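Local atomic coordinates of dihydrodipicolinate synthase (Oceanobacillus iheyensis HTE831, PDB entry 3D0C), a protein that probably acts as a 4-hydroxy-tetrahydrodipicolinate synthase, condensing pyruvate with aspartate semialdehyde in lysine biosynthesis. Residues 228-231 / 237-240; 242-247 / 298-303. The protein carries 1 engineered substitution. All coordinates share one frame; numbering follows the deposited sequence.

Contact 1: 228-231 / 237-240; sequences EALE and KIWD
Ala-229 and Leu-230 meet Lys-237 and Ile-238 at the corner between two consecutive helices, where helix 220-232, which follows the last strand of the (beta/alpha)8 barrel, turns into helix 235-257. The backbones come close: the CA atoms of Ala-229 and Ile-238 lie 5.3 Å apart, a spacing consistent with the small side chain of Ala-229. Ile-238 is the wedge. Its CG1 stands 3.7 Å from the CB of Ala-229 and equally near that residue's carbonyl carbon, so the branch lies against both methyl and main chain. With CG1 anti to the carbonyl carbon (chi1 -69°) and chi2 extended at 174°, CD1 is carried onward to 3.7 Å from CD2 of Leu-230. The second branch of Ile-238 also joins in, CG2 packing 3.8 Å from the same CD2, so this one leucine methyl touches both arms of the isoleucine; the two side chains cross at about a right angle. On the outer flank Lys-237 contributes only its aliphatic root, CG sitting 3.8 Å from Ala-229 CB. Its ammonium stays apart from the nearby acid, with Lys-237 NZ 6.1 Å from Glu-228 OE1, so any attraction between them would be long-range. At the turn, Asn-234 OD1 accepts from the backbone N of Lys-237. Helix 196-206 lies against this corner, presenting Tyr-204 to Leu-230 and Pro-201 to Ile-238.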
loop_
_atom_site.group_PDB
_atom_site.type_symbol
_atom_site.label_atom_id
_atom_site.label_comp_id
_atom_site.label_asym_id
_atom_site.label_seq_id
_atom_site.Cartn_x
_atom_site.Cartn_y
_atom_site.Cartn_z
ATOM N N GLU A 228 21.383 -23.875 8.593
ATOM C CA GLU A 228 22.555 -24.564 9.120
ATOM C C GLU A 228 23.709 -24.530 8.125
ATOM O O GLU A 228 24.851 -24.262 8.499
ATOM C CB GLU A 228 22.228 -26.014 9.471
ATOM C CG GLU A 228 23.402 -26.738 10.107
ATOM C CD GLU A 228 23.016 -28.075 10.704
ATOM O OE1 GLU A 228 22.585 -28.967 9.941
ATOM O OE2 GLU A 228 23.143 -28.230 11.939
ATOM N N ALA A 229 23.403 -24.800 6.862
ATOM C CA ALA A 229 24.417 -24.790 5.819
ATOM C C ALA A 229 25.104 -23.427 5.756
ATOM O O ALA A 229 26.327 -23.348 5.689
ATOM C CB ALA A 229 23.786 -25.123 4.472
ATOM N N LEU A 230 24.309 -22.361 5.777
ATOM C CA LEU A 230 24.841 -20.999 5.732
ATOM C C LEU A 230 25.755 -20.704 6.918
ATOM O O LEU A 230 26.822 -20.118 6.763
ATOM C CB LEU A 230 23.696 -19.976 5.714
ATOM C CG LEU A 230 22.867 -19.837 4.434
ATOM C CD1 LEU A 230 21.714 -18.866 4.678
ATOM C CD2 LEU A 230 23.747 -19.342 3.301
ATOM N N GLU A 231 25.335 -21.108 8.109
ATOM C CA GLU A 231 26.130 -20.859 9.303
ATOM C C GLU A 231 27.417 -21.681 9.320
ATOM O O GLU A 231 28.427 -21.248 9.870
ATOM C CB GLU A 231 25.299 -21.143 10.555
ATOM C CG GLU A 231 23.991 -20.368 10.580
ATOM C CD GLU A 231 23.211 -20.557 11.864
ATOM O OE1 GLU A 231 23.106 -21.712 12.329
ATOM O OE2 GLU A 231 22.693 -19.552 12.393
ATOM N N LYS A 237 26.355 -27.538 0.200
ATOM C CA LYS A 237 25.042 -27.797 0.768
ATOM C C LYS A 237 24.141 -26.564 0.606
ATOM O O LYS A 237 22.941 -26.687 0.343
ATOM C CB LYS A 237 25.172 -28.178 2.246
ATOM C CG LYS A 237 23.852 -28.564 2.893
ATOM C CD LYS A 237 23.195 -29.729 2.160
ATOM C CE LYS A 237 21.787 -30.004 2.675
ATOM N NZ LYS A 237 21.769 -30.398 4.108
ATOM N N ILE A 238 24.724 -25.379 0.758
ATOM C CA ILE A 238 23.973 -24.136 0.616
ATOM C C ILE A 238 23.268 -24.106 -0.738
ATOM O O ILE A 238 22.051 -23.916 -0.823
ATOM C CB ILE A 238 24.909 -22.918 0.724
ATOM C CG1 ILE A 238 25.431 -22.785 2.156
ATOM C CG2 ILE A 238 24.177 -21.661 0.284
ATOM C CD1 ILE A 238 26.474 -21.686 2.342
ATOM N N TRP A 239 24.048 -24.301 -1.797
ATOM C CA TRP A 239 23.524 -24.307 -3.156
ATOM C C TRP A 239 22.536 -25.449 -3.401
ATOM O O TRP A 239 21.567 -25.276 -4.134
ATOM C CB TRP A 239 24.676 -24.403 -4.164
ATOM C CG TRP A 239 25.561 -23.191 -4.210
ATOM C CD1 TRP A 239 26.907 -23.169 -4.455
ATOM C CD2 TRP A 239 25.165 -21.821 -4.037
ATOM N NE1 TRP A 239 27.373 -21.874 -4.445
ATOM C CE2 TRP A 239 26.324 -21.027 -4.194
ATOM C CE3 TRP A 239 23.943 -21.189 -3.773
ATOM C CZ2 TRP A 239 26.298 -19.633 -4.086
ATOM C CZ3 TRP A 239 23.918 -19.805 -3.667
ATOM C CH2 TRP A 239 25.088 -19.042 -3.826
ATOM N N ASP A 240 22.776 -26.618 -2.810
ATOM C CA ASP A 240 21.860 -27.748 -3.001
ATOM C C ASP A 240 20.484 -27.468 -2.375
ATOM O O ASP A 240 19.454 -27.708 -3.006
ATOM C CB ASP A 240 22.443 -29.031 -2.391
ATOM C CG ASP A 240 23.517 -29.672 -3.266
ATOM O OD1 ASP A 240 23.662 -29.301 -4.456
ATOM O OD2 ASP A 240 24.220 -30.567 -2.757
#

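Contact 2: 242-247 / 298-303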
loop_
_atom_site.group_PDB
_atom_site.type_symbol
_atom_site.label_atom_id
_atom_site.label_comp_id
_atom_site.label_asym_id
_atom_site.label_seq_id
_atom_site.Cartn_x
_atom_site.Cartn_y
_atom_site.Cartn_z
ATOM N N TRP A 242 19.285 -24.583 -1.647
ATOM C CA TRP A 242 18.814 -23.416 -2.383
ATOM C C TRP A 242 18.077 -23.831 -3.653
ATOM O O TRP A 242 16.954 -23.389 -3.896
ATOM C CB TRP A 242 20.013 -22.526 -2.735
ATOM C CG TRP A 242 19.720 -21.391 -3.658
ATOM C CD1 TRP A 242 19.054 -20.235 -3.364
ATOM C CD2 TRP A 242 20.114 -21.288 -5.027
ATOM N NE1 TRP A 242 19.014 -19.417 -4.465
ATOM C CE2 TRP A 242 19.659 -20.040 -5.503
ATOM C CE3 TRP A 242 20.813 -22.130 -5.901
ATOM C CZ2 TRP A 242 19.879 -19.613 -6.814
ATOM C CZ3 TRP A 242 21.031 -21.705 -7.206
ATOM C CH2 TRP A 242 20.564 -20.457 -7.648
ATOM N N GLU A 243 18.712 -24.675 -4.464
ATOM C CA GLU A 243 18.099 -25.150 -5.705
ATOM C C GLU A 243 16.809 -25.907 -5.423
ATOM O O GLU A 243 15.886 -25.914 -6.242
ATOM C CB GLU A 243 19.022 -26.118 -6.450
ATOM C CG GLU A 243 20.408 -25.617 -6.732
ATOM C CD GLU A 243 21.188 -26.615 -7.559
ATOM O OE1 GLU A 243 21.243 -27.799 -7.165
ATOM O OE2 GLU A 243 21.740 -26.214 -8.601
ATOM N N ASP A 244 16.768 -26.559 -4.267
ATOM C CA ASP A 244 15.621 -27.364 -3.861
ATOM C C ASP A 244 14.387 -26.552 -3.466
ATOM O O ASP A 244 13.259 -26.985 -3.712
ATOM C CB ASP A 244 16.026 -28.287 -2.703
ATOM C CG ASP A 244 14.957 -29.320 -2.367
ATOM O OD1 ASP A 244 14.541 -30.064 -3.281
ATOM O OD2 ASP A 244 14.540 -29.394 -1.189
ATOM N N VAL A 245 14.589 -25.379 -2.872
ATOM C CA VAL A 245 13.460 -24.553 -2.438
ATOM C C VAL A 245 13.088 -23.407 -3.377
ATOM O O VAL A 245 11.972 -22.875 -3.307
ATOM C CB VAL A 245 13.713 -23.963 -1.038
ATOM C CG1 VAL A 245 13.918 -25.081 -0.033
ATOM C CG2 VAL A 245 14.919 -23.035 -1.071
ATOM N N VAL A 246 14.009 -23.022 -4.255
ATOM C CA VAL A 246 13.745 -21.935 -5.194
ATOM C C VAL A 246 12.436 -22.121 -5.970
ATOM O O VAL A 246 11.675 -21.167 -6.146
ATOM C CB VAL A 246 14.919 -21.758 -6.184
ATOM C CG1 VAL A 246 14.481 -20.925 -7.382
ATOM C CG2 VAL A 246 16.083 -21.061 -5.479
ATOM N N PRO A 247 12.151 -23.352 -6.438
ATOM C CA PRO A 247 10.916 -23.616 -7.191
ATOM C C PRO A 247 9.655 -23.191 -6.433
ATOM O O PRO A 247 8.678 -22.742 -7.036
ATOM C CB PRO A 247 10.970 -25.125 -7.417
ATOM C CG PRO A 247 12.452 -25.387 -7.515
ATOM C CD PRO A 247 12.973 -24.574 -6.351
ATOM N N LYS A 298 5.160 -33.495 -5.216
ATOM C CA LYS A 298 5.394 -34.885 -5.600
ATOM C C LYS A 298 6.899 -35.128 -5.675
ATOM O O LYS A 298 7.409 -36.120 -5.149
ATOM C CB LYS A 298 4.757 -35.181 -6.958
ATOM C CG LYS A 298 4.882 -36.643 -7.362
ATOM C CD LYS A 298 4.266 -37.532 -6.281
ATOM C CE LYS A 298 4.772 -38.970 -6.363
ATOM N NZ LYS A 298 4.280 -39.802 -5.218
ATOM N N SER A 299 7.595 -34.210 -6.342
ATOM C CA SER A 299 9.045 -34.282 -6.484
ATOM C C SER A 299 9.699 -34.331 -5.114
ATOM O O SER A 299 10.532 -35.199 -4.852
ATOM C CB SER A 299 9.571 -33.063 -7.250
ATOM O OG SER A 299 10.986 -32.973 -7.159
ATOM N N TRP A 300 9.323 -33.394 -4.244
ATOM C CA TRP A 300 9.885 -33.345 -2.901
ATOM C C TRP A 300 9.662 -34.630 -2.133
ATOM O O TRP A 300 10.480 -35.000 -1.284
ATOM C CB TRP A 300 9.318 -32.154 -2.117
ATOM C CG TRP A 300 10.029 -30.861 -2.395
ATOM C CD1 TRP A 300 11.293 -30.709 -2.879
ATOM C CD2 TRP A 300 9.531 -29.542 -2.153
ATOM N NE1 TRP A 300 11.619 -29.374 -2.956
ATOM C CE2 TRP A 300 10.554 -28.635 -2.513
ATOM C CE3 TRP A 300 8.322 -29.036 -1.662
ATOM C CZ2 TRP A 300 10.401 -27.245 -2.401
ATOM C CZ3 TRP A 300 8.170 -27.654 -1.548
ATOM C CH2 TRP A 300 9.208 -26.778 -1.917
ATOM N N ASN A 301 8.564 -35.318 -2.438
ATOM C CA ASN A 301 8.251 -36.585 -1.765
ATOM C C ASN A 301 9.210 -37.656 -2.243
ATOM O O ASN A 301 9.744 -38.431 -1.456
ATOM C CB ASN A 301 6.836 -37.044 -2.095
ATOM C CG ASN A 301 6.410 -38.241 -1.262
ATOM O OD1 ASN A 301 5.264 -38.672 -1.321
ATOM N ND2 ASN A 301 7.339 -38.778 -0.467
ATOM N N THR A 302 9.413 -37.676 -3.560
ATOM C CA THR A 302 10.294 -38.648 -4.227
ATOM C C THR A 302 11.726 -38.546 -3.744
ATOM O O THR A 302 12.430 -39.555 -3.636
ATOM C CB THR A 302 10.315 -38.485 -5.793
ATOM O OG1 THR A 302 9.006 -38.719 -6.330
ATOM C CG2 THR A 302 11.274 -39.480 -6.429
ATOM N N GLN A 303 12.150 -37.312 -3.492
ATOM C CA GLN A 303 13.489 -37.009 -3.013
ATOM C C GLN A 303 13.696 -37.665 -1.655
ATOM O O GLN A 303 14.731 -38.292 -1.396
ATOM C CB GLN A 303 13.665 -35.489 -2.874
ATOM C CG GLN A 303 15.034 -35.081 -2.313
ATOM C CD GLN A 303 15.144 -33.591 -2.039
ATOM O OE1 GLN A 303 14.731 -32.777 -2.871
ATOM N NE2 GLN A 303 15.715 -33.225 -0.875
#
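One indole N-H, that of Trp-300, reaches across to Asp-244 and links the C-terminal helix 287-303 to helix 235-257. The local axes run nearly antiparallel, at 153°, and stand 11.6 Å apart, so side chains must bridge the gap. Trp-300 NE1 donates to the backbone O of Asp-244 over 3.0 Å, a bent bond (135° at the hydrogen). That oxygen lies almost in the indole plane, while the N-H approaches it from above the carbonyl plane. A second, weak bond links Trp-300 NE1 to Asp-244 OD1, also at 3.0 Å. It is possible because CG of Asp-244 is anti to its backbone N (chi1 -171°), bringing the carboxylate alongside its own carbonyl. The other oxygen, OD2, is satisfied by a salt bridge to Lys-222, the stronger polar partner of this acid. Apolar contact is slight: the indole edge, at CZ2, comes 4.1 Å from Val-245 CA. A phenylalanine in place of Trp-300 would probably leave Asp-244 O and OD1 without their indole donor. Helix 220-232 flanks the junction, its Lys-222 also making a cation-pi contact with Trp-300, and Phe-219 meets the same ring.

From the N terminus the chain first completes the eight-stranded barrel, ending with strand 210-213, and then enters helix 220-232. Contact 1 closes a short loop, five residues lying between its segments at the turn into helix 235-257. Contact 2 opens two residues later on that same helix and closes a longer loop, spanning 50 residues and taking in helix 260-270 before helix 287-303 returns. The contacts are therefore in series, neither nested nor crossed, with centres about 15 Å apart; they adjoin in sequence, and the rings of Trp-239 and Trp-242 meet edge-to-face across the junction. Helix 235-257 is their shared element, tying helix 220-232, which follows strand 210-213, to the C-terminal helix 287-303.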